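Local coordinates for protein argonaute (Aquifex aeolicus, PDB 1YVU) that cleaves target RNA as a DNA-guided endonuclease, using short single-stranded DNA guides to select complementary strands and divalent metal ions for cutting, at residues Thr19-Phe24 and Trp58-Val63; Phe51-Glu56 and Glu86-Phe91; Val322-Gly327 and Arg337-Leu342; Asn483-Leu488 and Met665-Phe670. All coordinates share one frame; numbering follows the deposited sequence.

Interaction 1. Residues Thr19-Phe24 and Trp58-Val63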
# COMPACT_ATOMS: atom_id res chain seq x y z
N THR A 19 -4.46 -33.35 22.45
CA THR A 19 -5.43 -32.25 22.40
C THR A 19 -5.55 -31.45 23.72
O THR A 19 -6.45 -30.62 23.87
CB THR A 19 -6.82 -32.79 21.93
OG1 THR A 19 -6.64 -33.95 21.11
CG2 THR A 19 -7.54 -31.76 21.08
N THR A 20 -4.64 -31.69 24.67
CA THR A 20 -4.63 -31.02 25.97
C THR A 20 -3.93 -29.66 25.91
O THR A 20 -2.77 -29.55 25.46
CB THR A 20 -4.00 -31.89 27.10
OG1 THR A 20 -4.36 -33.27 26.92
CG2 THR A 20 -4.52 -31.43 28.46
N PHE A 21 -4.68 -28.63 26.33
CA PHE A 21 -4.29 -27.20 26.36
C PHE A 21 -4.47 -26.53 27.73
O PHE A 21 -5.53 -26.65 28.36
CB PHE A 21 -5.15 -26.39 25.36
CG PHE A 21 -4.66 -26.39 23.95
CD1 PHE A 21 -4.26 -27.58 23.30
CD2 PHE A 21 -4.63 -25.20 23.23
CE1 PHE A 21 -3.86 -27.60 21.95
CE2 PHE A 21 -4.23 -25.18 21.87
CZ PHE A 21 -3.85 -26.39 21.22
N THR A 22 -3.48 -25.72 28.12
CA THR A 22 -3.50 -24.97 29.37
C THR A 22 -4.04 -23.53 29.15
O THR A 22 -3.50 -22.74 28.37
CB THR A 22 -2.10 -24.94 30.02
OG1 THR A 22 -1.60 -26.27 30.10
CG2 THR A 22 -2.16 -24.36 31.43
N VAL A 23 -5.13 -23.21 29.86
CA VAL A 23 -5.77 -21.90 29.78
C VAL A 23 -5.21 -20.93 30.82
O VAL A 23 -4.83 -21.33 31.93
CB VAL A 23 -7.33 -22.01 29.96
CG1 VAL A 23 -8.01 -20.71 29.58
CG2 VAL A 23 -7.89 -23.14 29.13
N PHE A 24 -5.11 -19.67 30.41
CA PHE A 24 -4.62 -18.56 31.22
C PHE A 24 -5.53 -17.33 31.03
O PHE A 24 -5.71 -16.89 29.90
CB PHE A 24 -3.16 -18.20 30.87
CG PHE A 24 -2.14 -19.20 31.36
CD1 PHE A 24 -1.52 -20.09 30.46
CD2 PHE A 24 -1.84 -19.31 32.73
CE1 PHE A 24 -0.62 -21.09 30.93
CE2 PHE A 24 -0.93 -20.32 33.21
CZ PHE A 24 -0.33 -21.20 32.31
N TRP A 58 -5.12 -19.60 25.47
CA TRP A 58 -4.94 -21.04 25.31
C TRP A 58 -3.54 -21.42 24.83
O TRP A 58 -3.09 -20.95 23.81
CB TRP A 58 -6.00 -21.57 24.34
CG TRP A 58 -7.46 -21.52 24.82
CD1 TRP A 58 -8.14 -20.43 25.27
CD2 TRP A 58 -8.38 -22.63 24.92
NE1 TRP A 58 -9.41 -20.78 25.66
CE2 TRP A 58 -9.59 -22.13 25.46
CE3 TRP A 58 -8.29 -24.01 24.61
CZ2 TRP A 58 -10.71 -22.96 25.71
CZ3 TRP A 58 -9.42 -24.85 24.86
CH2 TRP A 58 -10.60 -24.31 25.41
N CYS A 59 -2.88 -22.31 25.56
CA CYS A 59 -1.53 -22.74 25.21
C CYS A 59 -1.45 -24.23 24.87
O CYS A 59 -1.95 -25.05 25.60
CB CYS A 59 -0.57 -22.41 26.35
SG CYS A 59 -0.64 -20.69 26.79
N ALA A 60 -0.73 -24.56 23.80
CA ALA A 60 -0.58 -25.93 23.30
C ALA A 60 0.29 -26.94 24.04
O ALA A 60 1.42 -27.20 23.65
CB ALA A 60 -0.19 -25.88 21.83
N GLY A 61 -0.29 -27.58 25.05
CA GLY A 61 0.43 -28.58 25.82
C GLY A 61 0.41 -28.37 27.32
O GLY A 61 -0.24 -27.45 27.83
N LYS A 62 1.17 -29.22 28.01
CA LYS A 62 1.26 -29.19 29.46
C LYS A 62 2.55 -28.55 29.98
O LYS A 62 3.65 -28.90 29.55
CB LYS A 62 1.13 -30.60 30.05
CG LYS A 62 -0.17 -31.31 29.72
CD LYS A 62 -0.29 -32.64 30.46
CE LYS A 62 -1.56 -33.37 30.03
NZ LYS A 62 -1.90 -34.58 30.85
N VAL A 63 2.37 -27.56 30.86
CA VAL A 63 3.46 -26.85 31.53
C VAL A 63 3.38 -27.40 32.96
O VAL A 63 2.33 -27.26 33.62
CB VAL A 63 3.23 -25.30 31.65
CG1 VAL A 63 4.56 -24.57 31.83
CG2 VAL A 63 2.45 -24.76 30.49
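Ala60 presses its backbone into the flat side of Phe21: Ala60 CA lies 3.8 Å from the Phe21 ring centroid, almost on the ring normal, a CH-pi contact. Its methyl extends the same bump, Ala60 CB reaching Phe21 CZ at 3.7 Å. So small a residue lets the chain, bent here in an inverse gamma turn, come close to the ring. A second bump meets a second flat surface, with Val23 CG2 4.3 Å from the centroid of the Trp58 six-membered ring. The branched Val23 suits this, because its CG2, anti to the carbonyl carbon and beside the backbone N, lies over that face. Cys59 SG fits at the edge of the Phe24 ring, 3.8 Å from Phe24 CD1, a sulfur-aromatic contact that suits cysteine. Thr22 and Cys59 form one antiparallel hydrogen-bonded pair, Thr22 N to Cys59 O (3.0 Å) and Cys59 N to Thr22 O (2.9 Å). The Thr22 hydroxyl adds a bond from OG1 to the backbone carbonyl Gly61 O, 2.9 Å; at the backbone angles of Gly61 a CB would jam against the preceding carbonyl. Around the contact, Cys59 and Val63 rest on helix 32-46, Phe21 pairs with Glu86 of strand 86-87, and Trp58 continues the hairpin with strand 50-53.

Interaction 2. Residues Phe51-Glu56 and Glu86-Phe91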
# COMPACT_ATOMS: atom_id res chain seq x y z
N PHE A 51 -2.70 -19.18 21.49
CA PHE A 51 -3.72 -18.44 20.77
C PHE A 51 -4.62 -17.71 21.77
O PHE A 51 -4.72 -18.12 22.93
CB PHE A 51 -4.48 -19.27 19.70
CG PHE A 51 -5.50 -20.25 20.24
CD1 PHE A 51 -6.81 -19.83 20.55
CD2 PHE A 51 -5.18 -21.61 20.37
CE1 PHE A 51 -7.79 -20.74 20.97
CE2 PHE A 51 -6.15 -22.54 20.79
CZ PHE A 51 -7.47 -22.10 21.09
N ARG A 52 -5.27 -16.65 21.30
CA ARG A 52 -6.15 -15.83 22.11
C ARG A 52 -7.63 -16.07 21.78
O ARG A 52 -8.10 -15.69 20.70
CB ARG A 52 -5.78 -14.35 21.90
CG ARG A 52 -6.25 -13.36 22.96
CD ARG A 52 -6.40 -11.97 22.37
NE ARG A 52 -7.73 -11.80 21.80
CZ ARG A 52 -8.00 -11.26 20.61
NH1 ARG A 52 -7.02 -10.82 19.83
NH2 ARG A 52 -9.26 -11.20 20.18
N ARG A 53 -8.35 -16.69 22.71
CA ARG A 53 -9.79 -16.95 22.59
C ARG A 53 -10.44 -15.92 23.51
O ARG A 53 -10.50 -16.11 24.72
CB ARG A 53 -10.13 -18.38 23.06
CG ARG A 53 -11.21 -19.10 22.24
CD ARG A 53 -11.37 -20.59 22.61
NE ARG A 53 -11.02 -21.50 21.51
CZ ARG A 53 -11.33 -22.80 21.46
NH1 ARG A 53 -12.00 -23.39 22.44
NH2 ARG A 53 -10.99 -23.51 20.40
N GLU A 54 -10.83 -14.79 22.92
CA GLU A 54 -11.43 -13.63 23.62
C GLU A 54 -10.56 -13.12 24.79
O GLU A 54 -9.66 -12.31 24.56
CB GLU A 54 -12.90 -13.89 24.04
CG GLU A 54 -13.92 -14.22 22.91
CD GLU A 54 -14.41 -13.03 22.06
OE1 GLU A 54 -14.41 -11.87 22.54
OE2 GLU A 54 -14.81 -13.26 20.90
N ASP A 55 -10.77 -13.65 26.00
CA ASP A 55 -10.01 -13.22 27.19
C ASP A 55 -9.03 -14.26 27.69
O ASP A 55 -8.09 -13.95 28.41
CB ASP A 55 -10.97 -12.92 28.34
CG ASP A 55 -11.40 -11.46 28.40
OD1 ASP A 55 -10.72 -10.60 27.79
OD2 ASP A 55 -12.41 -11.19 29.09
N GLU A 56 -9.33 -15.51 27.34
CA GLU A 56 -8.55 -16.66 27.74
C GLU A 56 -7.39 -16.93 26.78
O GLU A 56 -7.59 -16.96 25.58
CB GLU A 56 -9.50 -17.88 27.80
CG GLU A 56 -10.73 -17.73 28.77
CD GLU A 56 -11.78 -18.87 28.69
OE1 GLU A 56 -11.57 -19.86 27.96
OE2 GLU A 56 -12.83 -18.77 29.37
N GLU A 86 -8.36 -27.43 29.73
CA GLU A 86 -9.54 -27.57 28.86
C GLU A 86 -9.05 -28.21 27.54
O GLU A 86 -7.91 -27.99 27.12
CB GLU A 86 -10.24 -26.23 28.58
CG GLU A 86 -11.58 -26.06 29.31
CD GLU A 86 -12.46 -24.99 28.68
OE1 GLU A 86 -13.24 -25.36 27.77
OE2 GLU A 86 -12.39 -23.80 29.08
N GLU A 87 -9.89 -29.05 26.92
CA GLU A 87 -9.56 -29.75 25.68
C GLU A 87 -10.13 -29.08 24.44
O GLU A 87 -11.34 -28.84 24.32
CB GLU A 87 -10.01 -31.21 25.76
CG GLU A 87 -9.43 -31.99 26.95
CD GLU A 87 -8.64 -33.22 26.54
OE1 GLU A 87 -9.25 -34.19 26.03
OE2 GLU A 87 -7.41 -33.22 26.74
N PHE A 88 -9.22 -28.84 23.49
CA PHE A 88 -9.43 -28.16 22.21
C PHE A 88 -10.29 -28.83 21.12
O PHE A 88 -9.98 -29.92 20.63
CB PHE A 88 -8.02 -27.81 21.67
CG PHE A 88 -8.00 -27.13 20.33
CD1 PHE A 88 -8.33 -25.77 20.20
CD2 PHE A 88 -7.58 -27.84 19.18
CE1 PHE A 88 -8.24 -25.13 18.95
CE2 PHE A 88 -7.50 -27.20 17.93
CZ PHE A 88 -7.82 -25.85 17.82
N ARG A 89 -11.32 -28.12 20.66
CA ARG A 89 -12.23 -28.63 19.62
C ARG A 89 -12.36 -27.71 18.40
O ARG A 89 -13.46 -27.18 18.12
CB ARG A 89 -13.61 -28.90 20.23
CG ARG A 89 -13.60 -29.76 21.49
CD ARG A 89 -14.95 -30.35 21.83
NE ARG A 89 -15.45 -31.22 20.76
CZ ARG A 89 -14.93 -32.39 20.40
NH1 ARG A 89 -13.85 -32.88 20.99
NH2 ARG A 89 -15.47 -33.06 19.40
N GLY A 90 -11.24 -27.54 17.66
CA GLY A 90 -11.21 -26.67 16.48
C GLY A 90 -11.12 -25.18 16.79
O GLY A 90 -11.17 -24.81 17.96
N PHE A 91 -10.98 -24.34 15.77
CA PHE A 91 -10.87 -22.89 15.99
C PHE A 91 -12.18 -22.18 15.73
O PHE A 91 -13.05 -22.70 15.01
CB PHE A 91 -9.83 -22.25 15.07
CG PHE A 91 -8.49 -22.90 15.09
CD1 PHE A 91 -8.17 -23.91 14.16
CD2 PHE A 91 -7.50 -22.48 16.02
CE1 PHE A 91 -6.87 -24.51 14.15
CE2 PHE A 91 -6.20 -23.07 16.02
CZ PHE A 91 -5.89 -24.08 15.08
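Phe51 and Phe88 meet obliquely, their planes at 62° and centroids 5.7 Å apart, with Phe51 CZ 3.8 Å from Phe88 CE1. The centre of one Phe88 face is taken by Gly90 N of its own segment, while Phe88 CZ sits over the centre of one face of the Phe91 ring. Phe51 also meets the Trp58 ring and Phe88 the Phe21 ring, so flat apolar residues suit this shared aromatic cluster. Arg53 CG lies at the edge of the Phe51 ring, in its plane. The Arg53 chain bends at chi3, and its guanidinium crosses Phe88 obliquely, the planes 32° apart and Arg53 NH2 3.5 Å from Phe88 CD1. Arg53 NH2 is also 2.8 Å from Gly90 O, which lies near the guanidinium plane, but the angle is poor for a hydrogen bond. Arginine suits this place: its aliphatic stem meets the Phe51 edge through CG, while the flat cation meets Phe88 and makes a cation-pi contact with Trp58. Glu56 OE1 and Glu86 OE2 are 4.2 Å apart, like charges that would probably repel mildly, although Glu56 OE1 also bonds Trp58 NE1. From Arg53 to Glu56 the chain makes a type II' turn, closed by Arg53 N to Glu56 O and Glu56 N to Arg53 O. This is the two-residue beta hairpin of strands 50-53 and 56-59 in the N-terminal domain, its aromatic side packed on the chain following strand 86-87.

Interaction 3. Residues Val322-Gly327 and Arg337-Leu342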
# COMPACT_ATOMS: atom_id res chain seq x y z
N VAL A 322 -17.59 2.72 -23.09
CA VAL A 322 -17.42 4.15 -22.95
C VAL A 322 -17.98 4.90 -24.17
O VAL A 322 -18.10 4.33 -25.25
CB VAL A 322 -15.92 4.50 -22.77
CG1 VAL A 322 -15.32 3.70 -21.60
CG2 VAL A 322 -15.13 4.29 -24.09
N LEU A 323 -18.29 6.18 -24.00
CA LEU A 323 -18.81 7.00 -25.09
C LEU A 323 -18.33 8.44 -25.05
O LEU A 323 -18.01 8.96 -23.99
CB LEU A 323 -20.35 6.93 -25.15
CG LEU A 323 -21.32 6.99 -23.97
CD1 LEU A 323 -21.20 8.25 -23.11
CD2 LEU A 323 -22.74 6.87 -24.54
N ASP A 324 -18.29 9.09 -26.22
CA ASP A 324 -17.87 10.49 -26.33
C ASP A 324 -19.06 11.48 -26.26
O ASP A 324 -20.17 11.10 -25.86
CB ASP A 324 -16.99 10.70 -27.57
CG ASP A 324 -17.76 10.69 -28.89
OD1 ASP A 324 -18.85 10.08 -29.00
OD2 ASP A 324 -17.24 11.30 -29.83
N ALA A 325 -18.81 12.76 -26.60
CA ALA A 325 -19.84 13.81 -26.56
C ALA A 325 -20.90 13.67 -27.61
O ALA A 325 -22.00 14.20 -27.45
CB ALA A 325 -19.21 15.16 -26.65
N LYS A 326 -20.55 12.98 -28.70
CA LYS A 326 -21.51 12.74 -29.77
C LYS A 326 -22.27 11.43 -29.47
O LYS A 326 -23.42 11.23 -29.90
CB LYS A 326 -20.82 12.71 -31.14
CG LYS A 326 -21.53 13.64 -32.12
CD LYS A 326 -21.15 13.45 -33.58
CE LYS A 326 -22.15 14.17 -34.48
NZ LYS A 326 -21.81 13.94 -35.90
N GLY A 327 -21.63 10.59 -28.65
CA GLY A 327 -22.23 9.34 -28.25
C GLY A 327 -21.76 8.12 -29.00
O GLY A 327 -22.56 7.20 -29.16
N ARG A 337 -7.48 3.23 -30.97
CA ARG A 337 -6.78 4.43 -31.38
C ARG A 337 -7.82 5.12 -32.25
O ARG A 337 -7.95 6.34 -32.23
CB ARG A 337 -5.57 4.09 -32.26
CG ARG A 337 -4.32 3.70 -31.52
CD ARG A 337 -4.22 2.20 -31.38
NE ARG A 337 -3.09 1.82 -30.53
CZ ARG A 337 -1.97 1.23 -30.94
NH1 ARG A 337 -1.82 0.91 -32.22
NH2 ARG A 337 -1.01 1.00 -30.08
N LYS A 338 -8.59 4.27 -32.95
CA LYS A 338 -9.67 4.67 -33.84
C LYS A 338 -10.69 5.50 -33.10
O LYS A 338 -11.03 6.60 -33.55
CB LYS A 338 -10.38 3.44 -34.42
CG LYS A 338 -9.71 2.75 -35.61
CD LYS A 338 -10.50 1.46 -36.00
CE LYS A 338 -10.02 0.82 -37.30
NZ LYS A 338 -10.65 -0.53 -37.51
N PHE A 339 -11.11 4.99 -31.93
CA PHE A 339 -12.08 5.70 -31.10
C PHE A 339 -11.51 7.05 -30.67
O PHE A 339 -12.13 8.08 -30.87
CB PHE A 339 -12.53 4.85 -29.88
CG PHE A 339 -13.50 5.57 -28.95
CD1 PHE A 339 -14.76 6.01 -29.42
CD2 PHE A 339 -13.12 5.92 -27.65
CE1 PHE A 339 -15.60 6.81 -28.59
CE2 PHE A 339 -13.95 6.73 -26.82
CZ PHE A 339 -15.19 7.17 -27.29
N LEU A 340 -10.25 7.04 -30.25
CA LEU A 340 -9.62 8.28 -29.80
C LEU A 340 -9.25 9.24 -30.92
O LEU A 340 -8.86 10.37 -30.64
CB LEU A 340 -8.39 7.96 -28.96
CG LEU A 340 -8.62 7.46 -27.53
CD1 LEU A 340 -7.31 6.85 -27.02
CD2 LEU A 340 -9.15 8.58 -26.60
N GLU A 341 -9.36 8.79 -32.17
CA GLU A 341 -9.05 9.65 -33.30
C GLU A 341 -10.30 10.41 -33.62
O GLU A 341 -10.29 11.63 -33.66
CB GLU A 341 -8.62 8.83 -34.53
CG GLU A 341 -7.10 8.54 -34.65
CD GLU A 341 -6.71 7.60 -35.81
OE1 GLU A 341 -6.98 7.93 -36.99
OE2 GLU A 341 -6.09 6.54 -35.52
N LEU A 342 -11.39 9.66 -33.66
CA LEU A 342 -12.72 10.16 -34.00
C LEU A 342 -13.58 10.79 -32.91
O LEU A 342 -14.53 11.51 -33.21
CB LEU A 342 -13.50 9.02 -34.67
CG LEU A 342 -13.11 8.65 -36.11
CD1 LEU A 342 -13.55 7.22 -36.46
CD2 LEU A 342 -13.75 9.65 -37.07
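Phe339 leaves the helix toward strand 322-323, CG standing anti to the backbone N (chi1 178°), and its ring reaches Val322 and Asp324. The ring meets the strand end with its edge: Asp324 N lies in the ring plane, 3.8 Å from Phe339 CZ, and Asp324 CB is 4.0 Å from the same atom. Val322 crosses the ring obliquely, its CG2 methyl 3.8 Å from Phe339 CE2. A large, flat, apolar residue suits the helix here, as it spans the distance to the strand; valine offers a compact branched surface. Asp324 uses its methylene for this contact and its carboxylate elsewhere. Asp324 OD1 accepts a hydrogen bond from Lys328 N and weak ones from Lys326 N and Gly327 N, the last at 2.8 Å, while OD2 takes Arg344 N beyond the helix. Aspartate therefore suits the turn, its carboxylate taking backbone N-H groups there. The arrangement is a beta hairpin of strands 322-323 and 329-330, near the end of linker L2, packed against the first helix of the Mid domain where the two regions join.

Interaction 4. Residues Asn483-Leu488 and Met665-Phe670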
# COMPACT_ATOMS: atom_id res chain seq x y z
N ASN A 483 -11.58 18.20 -20.08
CA ASN A 483 -12.12 17.97 -21.42
C ASN A 483 -11.97 16.47 -21.72
O ASN A 483 -11.35 16.07 -22.69
CB ASN A 483 -11.38 18.84 -22.43
CG ASN A 483 -11.25 20.31 -21.96
OD1 ASN A 483 -12.20 21.07 -22.03
ND2 ASN A 483 -10.08 20.69 -21.48
N ILE A 484 -12.58 15.67 -20.84
CA ILE A 484 -12.55 14.21 -20.88
C ILE A 484 -12.96 13.60 -22.24
O ILE A 484 -14.00 13.96 -22.81
CB ILE A 484 -13.34 13.58 -19.69
CG1 ILE A 484 -14.81 14.01 -19.70
CG2 ILE A 484 -12.67 13.96 -18.36
CD1 ILE A 484 -15.74 13.01 -19.03
N PRO A 485 -12.13 12.70 -22.79
CA PRO A 485 -12.41 12.06 -24.08
C PRO A 485 -13.68 11.23 -24.19
O PRO A 485 -14.35 11.21 -25.23
CB PRO A 485 -11.17 11.20 -24.32
CG PRO A 485 -10.66 10.93 -22.93
CD PRO A 485 -10.85 12.21 -22.24
N TYR A 486 -14.00 10.59 -23.08
CA TYR A 486 -15.14 9.72 -23.00
C TYR A 486 -15.54 9.54 -21.55
O TYR A 486 -14.81 9.95 -20.63
CB TYR A 486 -14.79 8.35 -23.62
CG TYR A 486 -13.51 7.71 -23.10
CD1 TYR A 486 -13.49 7.00 -21.89
CD2 TYR A 486 -12.30 7.87 -23.77
CE1 TYR A 486 -12.31 6.46 -21.37
CE2 TYR A 486 -11.09 7.33 -23.25
CZ TYR A 486 -11.11 6.64 -22.04
OH TYR A 486 -9.94 6.16 -21.48
N LYS A 487 -16.68 8.87 -21.35
CA LYS A 487 -17.19 8.52 -20.02
C LYS A 487 -17.94 7.24 -20.24
O LYS A 487 -18.36 6.95 -21.36
CB LYS A 487 -18.11 9.59 -19.41
CG LYS A 487 -19.45 9.82 -20.09
CD LYS A 487 -20.22 10.94 -19.41
CE LYS A 487 -21.59 11.09 -20.04
NZ LYS A 487 -22.43 12.01 -19.22
N LEU A 488 -18.10 6.46 -19.17
CA LEU A 488 -18.80 5.19 -19.19
C LEU A 488 -20.27 5.38 -19.55
O LEU A 488 -20.85 6.44 -19.28
CB LEU A 488 -18.67 4.48 -17.83
CG LEU A 488 -17.28 4.01 -17.43
CD1 LEU A 488 -17.12 4.06 -15.93
CD2 LEU A 488 -17.02 2.59 -17.96
N MSE A 665 -11.63 5.08 -15.81
CA MSE A 665 -11.82 6.50 -15.63
C MSE A 665 -10.51 7.18 -15.33
O MSE A 665 -10.47 8.34 -14.94
CB MSE A 665 -12.87 6.80 -14.56
CG MSE A 665 -14.27 6.50 -15.03
SE MSE A 665 -14.52 6.95 -16.90
CE MSE A 665 -15.24 8.66 -16.66
N ASN A 666 -9.43 6.43 -15.53
CA ASN A 666 -8.07 6.93 -15.32
C ASN A 666 -7.43 7.33 -16.64
O ASN A 666 -6.28 7.75 -16.67
CB ASN A 666 -7.26 5.87 -14.61
CG ASN A 666 -7.63 5.77 -13.18
OD1 ASN A 666 -7.62 6.77 -12.47
ND2 ASN A 666 -7.97 4.55 -12.73
N TYR A 667 -8.19 7.12 -17.71
CA TYR A 667 -7.87 7.48 -19.08
C TYR A 667 -6.46 7.17 -19.54
O TYR A 667 -5.76 8.02 -20.09
CB TYR A 667 -8.17 8.97 -19.32
CG TYR A 667 -9.57 9.36 -18.93
CD1 TYR A 667 -9.83 9.90 -17.66
CD2 TYR A 667 -10.63 9.19 -19.81
CE1 TYR A 667 -11.14 10.29 -17.29
CE2 TYR A 667 -11.94 9.57 -19.45
CZ TYR A 667 -12.18 10.12 -18.19
OH TYR A 667 -13.42 10.59 -17.86
N SER A 668 -6.02 5.95 -19.27
CA SER A 668 -4.70 5.50 -19.65
C SER A 668 -4.93 4.21 -20.41
O SER A 668 -4.88 3.11 -19.83
CB SER A 668 -3.85 5.31 -18.41
OG SER A 668 -2.55 4.85 -18.74
N SER A 669 -5.25 4.36 -21.69
CA SER A 669 -5.54 3.21 -22.54
C SER A 669 -4.36 2.36 -23.00
O SER A 669 -4.50 1.17 -23.28
CB SER A 669 -6.29 3.68 -23.77
OG SER A 669 -5.71 4.80 -24.42
N PHE A 670 -3.21 3.01 -23.08
CA PHE A 670 -2.00 2.36 -23.55
C PHE A 670 -1.18 1.81 -22.41
O PHE A 670 -0.34 0.94 -22.58
CB PHE A 670 -1.24 3.37 -24.43
CG PHE A 670 -2.07 3.89 -25.60
CD1 PHE A 670 -2.79 5.08 -25.48
CD2 PHE A 670 -2.21 3.13 -26.77
CE1 PHE A 670 -3.67 5.53 -26.52
CE2 PHE A 670 -3.08 3.57 -27.82
CZ PHE A 670 -3.81 4.77 -27.68
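Inside the PIWI domain, the connection from helix 466-480 into strand 487-488 packs on the loop after helix 652-661, mainly through Tyr667, which meets Tyr486, Pro485 and Ile484, with Met665 beside it. The ring planes of Tyr486 and Tyr667 are inclined at 51°, with centroids 5.0 Å apart. Tyr667 CD2 sits over one face of the Tyr486 ring, displaced toward the rim and 3.4 Å from Tyr486 CZ. At its own edge the Tyr667 ring has Tyr486 O in plane. Tyr667 OH lies 3.2 Å from Tyr486 O, a possible hydrogen bond, its proton having another acceptor within reach. Tyrosine suits the place: its ring packs, and its hydroxyl may also bond the Tyr486 carbonyl. The RNase H fold of this domain carries the catalytic residues, which lie elsewhere; here two of its connections, separated by more than 170 residues in sequence, are brought together beside helix 466-480, where Glu475 accepts from Tyr486 OH. Pro485 CG adds a stiff apolar corner 3.6 Å from Tyr667 CD2, and Ile484 CG2 comes to 3.5 Å from Tyr667 OH. Met665, present as selenomethionine, has an unbranched chain that bends at chi2 and chi3, and Met665 CE lies 3.9 Å from Lys487 CA. Met665 CG meets Leu488 CD1 at 3.9 Å, whereas the Lys487 amine forms a salt bridge with Glu527.

The four contacts form two clusters on opposite sides of the chain's centre. Interactions 1 and 2 belong to the N-terminal domain, their centres about 9 Å apart, and their segments alternate along the chain, so that two small two-stranded sheets, 20-21 with 86-87 and 50-53 with 56-59, are tied together. Interactions 3 and 4 follow in series, their centres about 10 Å apart; strands 322-323 and 487-488 are neighbours in one antiparallel sheet. Centres of interactions 1 and 3 lie about 67 Å apart. One cluster organises the N-terminal domain of the PAZ lobe; the other probably helps join linker L2 of that lobe to the Mid and PIWI domains, through the shared sheet.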